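Local structure of hypothetical protein (Uncultured marine organism, 2OP5) at the interface of chains A and B. The protein forms a homodimer of ferredoxin-like subunits and may act as an oxidoreductase. Sequence-based numbering; all coordinates share one arbitrary frame. Chains: chain A/B, hypothetical protein.

Contact 1: the interface of chains A and B. Residues chain A 13, 54, 56, 65, 67; chain B 11, 13, 67, 105, 107.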
loop_
_atom_site.group_PDB
_atom_site.type_symbol
_atom_site.label_atom_id
_atom_site.label_comp_id
_atom_site.label_asym_id
_atom_site.label_seq_id
_atom_site.Cartn_x
_atom_site.Cartn_y
_atom_site.Cartn_z
ATOM N N SER A 13 0.697 -2.766 4.273
ATOM C CA SER A 13 0.745 -2.894 2.813
ATOM C C SER A 13 1.242 -4.297 2.622
ATOM O O SER A 13 2.453 -4.558 2.661
ATOM C CB SER A 13 1.710 -1.889 2.177
ATOM O OG SER A 13 1.766 -2.060 0.763
ATOM N N SER A 54 -5.941 -4.799 -4.847
ATOM C CA SER A 54 -5.406 -4.569 -6.159
ATOM C C SER A 54 -4.805 -5.844 -6.790
ATOM O O SER A 54 -4.326 -6.730 -6.104
ATOM C CB SER A 54 -4.354 -3.447 -6.037
ATOM O OG SER A 54 -3.412 -3.494 -7.096
ATOM N N VAL A 56 -1.899 -7.008 -9.010
ATOM C CA VAL A 56 -0.591 -6.499 -9.419
ATOM C C VAL A 56 -0.226 -6.968 -10.824
ATOM O O VAL A 56 -0.374 -8.140 -11.142
ATOM C CB VAL A 56 0.499 -6.886 -8.382
ATOM C CG1 VAL A 56 1.901 -6.429 -8.818
ATOM C CG2 VAL A 56 0.150 -6.298 -7.030
ATOM N N SER A 65 -2.259 -7.343 -3.995
ATOM C CA SER A 65 -1.865 -6.409 -2.928
ATOM C C SER A 65 -3.081 -5.884 -2.178
ATOM O O SER A 65 -4.169 -5.697 -2.764
ATOM C CB SER A 65 -1.119 -5.225 -3.504
ATOM O OG SER A 65 -1.934 -4.477 -4.362
ATOM N N VAL A 67 -3.888 -2.939 0.973
ATOM C CA VAL A 67 -3.399 -1.882 1.819
ATOM C C VAL A 67 -4.542 -1.588 2.789
ATOM O O VAL A 67 -5.663 -1.255 2.356
ATOM C CB VAL A 67 -3.011 -0.610 1.031
ATOM C CG1 VAL A 67 -2.566 0.477 1.992
ATOM C CG2 VAL A 67 -1.919 -0.896 -0.025
ATOM N N LEU B 11 -3.054 1.780 -8.386
ATOM C CA LEU B 11 -2.285 1.948 -7.163
ATOM C C LEU B 11 -0.911 1.325 -7.232
ATOM O O LEU B 11 -0.796 0.178 -7.617
ATOM C CB LEU B 11 -3.100 1.303 -6.037
ATOM C CG LEU B 11 -2.681 1.360 -4.562
ATOM C CD1 LEU B 11 -3.902 1.311 -3.678
ATOM C CD2 LEU B 11 -1.749 0.249 -4.157
ATOM N N SER B 13 2.003 0.199 -4.861
ATOM C CA SER B 13 2.385 -0.146 -3.493
ATOM C C SER B 13 3.853 -0.572 -3.515
ATOM O O SER B 13 4.223 -1.747 -3.665
ATOM C CB SER B 13 1.445 -1.212 -2.945
ATOM O OG SER B 13 0.993 -2.052 -4.006
ATOM N N VAL B 67 2.647 4.104 -0.751
ATOM C CA VAL B 67 1.421 3.761 -1.469
ATOM C C VAL B 67 0.934 5.007 -2.223
ATOM O O VAL B 67 0.671 6.056 -1.624
ATOM C CB VAL B 67 0.314 3.290 -0.520
ATOM C CG1 VAL B 67 -0.943 2.963 -1.312
ATOM C CG2 VAL B 67 0.776 2.091 0.263
ATOM N N ASN B 105 4.847 -2.250 -7.096
ATOM C CA ASN B 105 3.686 -3.138 -7.175
ATOM C C ASN B 105 2.545 -2.340 -7.739
ATOM O O ASN B 105 1.753 -1.741 -7.000
ATOM C CB ASN B 105 3.312 -3.713 -5.827
ATOM C CG ASN B 105 4.314 -4.733 -5.341
ATOM O OD1 ASN B 105 4.449 -5.811 -5.917
ATOM N ND2 ASN B 105 5.048 -4.383 -4.307
ATOM N N GLY B 107 -0.813 -1.933 -9.861
ATOM C CA GLY B 107 -1.991 -2.720 -10.109
ATOM C C GLY B 107 -3.290 -1.971 -10.207
ATOM O O GLY B 107 -3.429 -0.822 -9.741
HETATM O O HOH W 1 -0.672 -2.654 -5.866
#

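Contact 2: the interface of chains A and B. Residues chain A 52-53, 67; chain B 11, 69, 109, 111-112.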
loop_
_atom_site.group_PDB
_atom_site.type_symbol
_atom_site.label_atom_id
_atom_site.label_comp_id
_atom_site.label_asym_id
_atom_site.label_seq_id
_atom_site.Cartn_x
_atom_site.Cartn_y
_atom_site.Cartn_z
ATOM N N VAL A 52 -7.900 -1.284 0.368
ATOM C CA VAL A 52 -7.789 -1.312 -1.084
ATOM C C VAL A 52 -7.188 -2.636 -1.518
ATOM O O VAL A 52 -6.150 -3.077 -0.993
ATOM C CB VAL A 52 -6.855 -0.200 -1.591
ATOM C CG1 VAL A 52 -7.060 0.013 -3.094
ATOM C CG2 VAL A 52 -7.109 1.091 -0.841
ATOM N N ILE A 53 -7.857 -3.278 -2.465
ATOM C CA ILE A 53 -7.419 -4.549 -2.991
ATOM C C ILE A 53 -7.092 -4.291 -4.445
ATOM O O ILE A 53 -7.887 -3.695 -5.181
ATOM C CB ILE A 53 -8.506 -5.647 -2.880
ATOM C CG1 ILE A 53 -8.976 -5.762 -1.424
ATOM C CG2 ILE A 53 -7.949 -6.982 -3.412
ATOM C CD1 ILE A 53 -10.151 -6.703 -1.195
ATOM N N VAL A 67 -3.888 -2.939 0.973
ATOM C CA VAL A 67 -3.399 -1.882 1.819
ATOM C C VAL A 67 -4.542 -1.588 2.789
ATOM O O VAL A 67 -5.663 -1.255 2.356
ATOM C CB VAL A 67 -3.011 -0.610 1.031
ATOM C CG1 VAL A 67 -2.566 0.477 1.992
ATOM C CG2 VAL A 67 -1.919 -0.896 -0.025
ATOM N N LEU B 11 -3.054 1.780 -8.386
ATOM C CA LEU B 11 -2.285 1.948 -7.163
ATOM C C LEU B 11 -0.911 1.325 -7.232
ATOM O O LEU B 11 -0.796 0.178 -7.617
ATOM C CB LEU B 11 -3.100 1.303 -6.037
ATOM C CG LEU B 11 -2.681 1.360 -4.562
ATOM C CD1 LEU B 11 -3.902 1.311 -3.678
ATOM C CD2 LEU B 11 -1.749 0.249 -4.157
ATOM N N GLU B 69 -1.970 6.440 -5.014
ATOM C CA GLU B 69 -3.312 6.171 -5.568
ATOM C C GLU B 69 -3.636 7.192 -6.655
ATOM O O GLU B 69 -3.503 8.401 -6.451
ATOM C CB GLU B 69 -4.401 6.175 -4.491
ATOM C CG GLU B 69 -4.281 5.018 -3.480
ATOM C CD GLU B 69 -5.416 4.970 -2.460
ATOM O OE1 GLU B 69 -6.600 4.957 -2.881
ATOM O OE2 GLU B 69 -5.117 4.887 -1.236
ATOM N N VAL B 109 -7.084 -1.485 -9.182
ATOM C CA VAL B 109 -7.913 -1.644 -8.001
ATOM C C VAL B 109 -9.106 -2.582 -8.274
ATOM O O VAL B 109 -9.930 -2.291 -9.144
ATOM C CB VAL B 109 -8.431 -0.236 -7.531
ATOM C CG1 VAL B 109 -9.505 -0.345 -6.440
ATOM C CG2 VAL B 109 -7.276 0.607 -7.058
ATOM N N SER B 111 -11.188 -3.747 -5.562
ATOM C CA SER B 111 -12.230 -3.241 -4.650
ATOM C C SER B 111 -11.605 -2.294 -3.662
ATOM O O SER B 111 -10.425 -2.412 -3.336
ATOM C CB SER B 111 -12.956 -4.357 -3.893
ATOM O OG SER B 111 -12.197 -4.788 -2.777
ATOM N N GLU B 112 -12.407 -1.367 -3.171
ATOM C CA GLU B 112 -11.940 -0.372 -2.235
ATOM C C GLU B 112 -12.994 -0.023 -1.169
ATOM O O GLU B 112 -14.186 0.112 -1.470
ATOM C CB GLU B 112 -11.537 0.877 -3.026
ATOM C CG GLU B 112 -11.029 2.025 -2.186
ATOM C CD GLU B 112 -10.509 3.188 -3.013
ATOM O OE1 GLU B 112 -11.140 3.540 -4.037
ATOM O OE2 GLU B 112 -9.475 3.765 -2.617
#

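Contact 1: the interface of chains A and B
A:Val67 and B:Val67 meet tip to tip on the packed side of this dimer patch, where beta-sheets of the two copies face each other. Their CG2 methyls come to 4.0 Å, and A:Val67 CG1 also borders the partner's CG2. Each valine keeps CG2 anti to the carbonyl carbon, a branch that it directs at the other valine. A:Ser13 lies beside this pair, its OG 3.8 Å from B:Ser13 CB, a van der Waals approach.

A second packed edge is formed where A:Val56 pairs with B:Gly107 in an antiparallel beta bridge. The glycine carries no side chain, and A:Ser54 OG rests 3.4 Å from B:Gly107 CA. From the same strand, A:Val56 CG1 slants across B:Asn105 and reaches 3.9 Å from its side-chain amide oxygen OD1.

Between these edges packing gives way to a polar, hydrated stretch. Water 1 joins A:Ser54 OG and A:Ser65 OG to B:Ser13 OG and the backbone O of B:Asn105; its link to B:Leu11 O is weak. The two hydroxyls A:Ser65 OG and B:Ser13 OG, 3.8 Å apart, therefore communicate through solvent. B:Ser13 OG sits between its own backbone N and carbonyl carbon (chi1 31°), from where it serves both the water and B:Asn105 O, the latter on an in-plane lone pair. With an alanine here in place of this serine, water 1 is likely to lose one of its partners and B:Asn105 O the hydroxyl bond, keeping the water. The B:Asn105 loop has a further tie: its ND2 donates to B:Ser13 O at 2.8 Å, almost along the C=O direction (174°) and within the plane of the amide.

Contact 2: the interface of chains A and B
A:Val52 and B:Leu11 form the tight apolar part of this antiparallel strand pairing, their side chains meeting tip to tip. A:Val52 CG1 stands 3.5 Å from B:Leu11 CD1, closer than usual for two methyls, so the packing here is tight. The valine presents CG1 by holding it anti to the backbone N (chi1 -164°), while CG2 points elsewhere. B:Val109 meets the same CG1 obliquely with its own CG2, at 4.0 Å, so that one valine branch lies against two hydrophobic side chains of chain B. The other leucine branch, CD2, is turned towards A:Val67 and lies 4.3 Å from its CG2, a looser approach.

Backbone hydrogen bonding supplies the polar component. A:Ile53 N donates to B:Ser111 O at 2.8 Å, and the bond is nearly straight, with 168° at the hydrogen. The return bond, from B:Ser111 N to A:Ile53 O, is weak. Together they make the reciprocal pair of an antiparallel bridge, and a neighbouring bridge matches A:Val52 with B:Glu112. The sheet of chain A is thus extended, at the edge of strand 48-56, by strand 111-114 of chain B, a join made here by main-chain atoms, which is likely to depend less on side-chain identity.

Contacts between polar side-chain groups and carbon form the third class. A:Ile53 CD1 approaches the hydroxyl B:Ser111 OG to 3.2 Å, a close but nonbonded meeting. B:Glu112 runs alongside A:Val52, pointing the same way, with its extended chain bringing a carboxylate oxygen near the valine's CG2. B:Glu69 approaches that methyl too, though more distantly. The two carboxylates also come close, which may raise the proton affinity of one of them: B:Glu69 OE1 lies 3.1 Å from B:Glu112 OE2.

Contact 1 and contact 2 are neighbouring parts of one two-fold dimer interface, the centres of their C-alpha atoms about 7 Å apart. A:Val67 and B:Leu11 belong to both, and strands 48-56 and 63-70 of chain A run through each. The bridges of contact 2 pair residue numbers that sum to 164, whereas the bridge of contact 1 sums to 163; this one-residue shift suggests a bulge where chain B breaks between strands 106-109 and 111-114. The edge-to-edge pairing thus runs through both contacts; contact 1 adds face-to-face packing around a water, and the two-fold repeats the arrangement with the chains exchanged.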